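Long-range contact in Myo-inositol-1-phosphate synthase-related protein (Thermotoga maritima MSB8, PDB 3CIN), which binds nicotinamide-adenine-dinucleotide on a Rossmann-type domain and belongs to the myo-inositol-1-phosphate synthase family: residues A[198-203]-A[365-369]. Numbering follows the deposited sequence.
Sequences FIANDP and NPGPA. With MG (magnesium ion), chain E.
N201 and the loop 365-369 share a magnesium ion, a worked example of one metal joining two loops distant in sequence. The amide of N201 divides its labour: OD1 binds the magnesium at 2.5 Å, while ND2 donates to the carbonyl O of N365 at 2.8 Å. That bond is bent (143° at the hydrogen) and, although N365 O lies near the N201 amide plane, ND2 approaches from above the carbonyl plane. With CG anti to the backbone N (chi1 -178°), the N365 side-chain amide stacks on that of N201, the planes 15° apart, and its ND2 reaches CE1 of the F198 ring at 3.2 Å.

From the other loop the metal takes the carbonyl oxygens of P366 (2.4 Å) and P368; two waters and the carbonyl of E371 complete six ligands. Next to the metal site, CA of P368, after a cis peptide bond, makes a 3.3 Å CA-H...O contact with A200 O, which a water also joins to A369 N. CB of A200 packs on CA of G367.

In the second shell, D219 OD2 accepts a further bond from N201 ND2 and, together with the metal bond and N365 O, fixes the amide's rotation. D202, next after N201, is the N-cap of helix 203-211, its OD1 bonding A204 N. Six oxygen ligands suit the modelled magnesium, though the bonds are longer than usual for that ion; they tie the loop after strand 189-193 of the parallel Rossmann-type sheet to the one following helix 356-362.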
loop_
_atom_site.group_PDB
_atom_site.type_symbol
_atom_site.label_atom_id
_atom_site.label_comp_id
_atom_site.label_asym_id
_atom_site.label_seq_id
_atom_site.Cartn_x
_atom_site.Cartn_y
_atom_site.Cartn_z
ATOM N N PHE A 198 -25.234 -6.253 -21.134
ATOM C CA PHE A 198 -26.509 -6.477 -20.469
ATOM C C PHE A 198 -27.310 -7.623 -21.135
ATOM O O PHE A 198 -27.636 -7.580 -22.330
ATOM C CB PHE A 198 -27.406 -5.249 -20.531
ATOM C CG PHE A 198 -27.011 -4.103 -19.628
ATOM C CD1 PHE A 198 -25.810 -4.017 -18.957
ATOM C CD2 PHE A 198 -27.907 -3.050 -19.482
ATOM C CE1 PHE A 198 -25.547 -2.919 -18.162
ATOM C CE2 PHE A 198 -27.617 -1.984 -18.716
ATOM C CZ PHE A 198 -26.461 -1.911 -18.070
ATOM N N ILE A 199 -27.571 -8.670 -20.356
ATOM C CA ILE A 199 -28.493 -9.724 -20.738
ATOM C C ILE A 199 -29.525 -9.878 -19.589
ATOM O O ILE A 199 -30.744 -9.565 -19.715
ATOM C CB ILE A 199 -27.760 -11.016 -21.085
ATOM C CG1 ILE A 199 -26.822 -10.811 -22.284
ATOM C CG2 ILE A 199 -28.805 -12.126 -21.365
ATOM C CD1 ILE A 199 -27.519 -10.458 -23.609
ATOM N N ALA A 200 -29.035 -10.251 -18.397
ATOM C CA ALA A 200 -29.883 -10.225 -17.195
ATOM C C ALA A 200 -30.484 -8.845 -16.883
ATOM O O ALA A 200 -31.595 -8.723 -16.399
ATOM C CB ALA A 200 -29.165 -10.816 -15.976
ATOM N N ASN A 201 -29.738 -7.786 -17.237
ATOM C CA ASN A 201 -30.153 -6.399 -17.018
ATOM C C ASN A 201 -30.813 -5.714 -18.209
ATOM O O ASN A 201 -31.078 -4.520 -18.196
ATOM C CB ASN A 201 -28.929 -5.583 -16.552
ATOM C CG ASN A 201 -28.551 -5.925 -15.173
ATOM O OD1 ASN A 201 -29.180 -5.459 -14.204
ATOM N ND2 ASN A 201 -27.524 -6.754 -15.037
ATOM N N ASP A 202 -31.151 -6.492 -19.235
ATOM C CA ASP A 202 -31.884 -5.965 -20.400
ATOM C C ASP A 202 -33.245 -6.624 -20.380
ATOM O O ASP A 202 -33.358 -7.800 -20.581
ATOM C CB ASP A 202 -31.159 -6.288 -21.693
ATOM C CG ASP A 202 -31.816 -5.624 -22.982
ATOM O OD1 ASP A 202 -32.997 -5.182 -22.926
ATOM O OD2 ASP A 202 -31.113 -5.597 -24.044
ATOM N N PRO A 203 -34.269 -5.862 -20.022
ATOM C CA PRO A 203 -35.594 -6.451 -19.972
ATOM C C PRO A 203 -36.038 -7.151 -21.253
ATOM O O PRO A 203 -36.869 -8.081 -21.205
ATOM C CB PRO A 203 -36.483 -5.259 -19.679
ATOM C CG PRO A 203 -35.611 -4.359 -18.892
ATOM C CD PRO A 203 -34.267 -4.471 -19.546
ATOM N N ASN A 365 -22.958 -6.760 -11.707
ATOM C CA ASN A 365 -24.148 -6.008 -12.075
ATOM C C ASN A 365 -25.305 -6.948 -12.048
ATOM O O ASN A 365 -25.682 -7.453 -13.097
ATOM C CB ASN A 365 -23.945 -5.437 -13.478
ATOM C CG ASN A 365 -25.090 -4.602 -13.969
ATOM O OD1 ASN A 365 -26.037 -4.271 -13.246
ATOM N ND2 ASN A 365 -25.037 -4.283 -15.285
ATOM N N PRO A 366 -25.831 -7.271 -10.853
ATOM C CA PRO A 366 -26.829 -8.303 -10.776
ATOM C C PRO A 366 -28.155 -7.968 -11.435
ATOM O O PRO A 366 -28.765 -6.961 -11.133
ATOM C CB PRO A 366 -27.022 -8.490 -9.267
ATOM C CG PRO A 366 -26.688 -7.173 -8.686
ATOM C CD PRO A 366 -25.515 -6.723 -9.517
ATOM N N GLY A 367 -28.649 -8.857 -12.283
ATOM C CA GLY A 367 -29.912 -8.650 -12.898
ATOM C C GLY A 367 -31.050 -8.974 -11.951
ATOM O O GLY A 367 -30.836 -9.729 -10.972
ATOM N N PRO A 368 -32.261 -8.487 -12.247
ATOM C CA PRO A 368 -32.711 -7.701 -13.426
ATOM C C PRO A 368 -32.440 -6.224 -13.254
ATOM O O PRO A 368 -31.842 -5.825 -12.253
ATOM C CB PRO A 368 -34.191 -7.982 -13.472
ATOM C CG PRO A 368 -34.583 -8.044 -11.946
ATOM C CD PRO A 368 -33.409 -8.813 -11.362
ATOM N N ALA A 369 -32.811 -5.428 -14.250
ATOM C CA ALA A 369 -32.452 -3.999 -14.248
ATOM C C ALA A 369 -33.010 -3.279 -13.043
ATOM O O ALA A 369 -32.473 -2.277 -12.602
ATOM C CB ALA A 369 -32.934 -3.349 -15.506
HETATM MG MG MG E . -29.584 -4.859 -11.804
HETATM O O HOH W 1 -33.635 -6.758 -16.682
HETATM O O HOH W 2 -27.376 -4.163 -11.226
HETATM O O HOH W 3 -29.704 -2.609 -12.383
#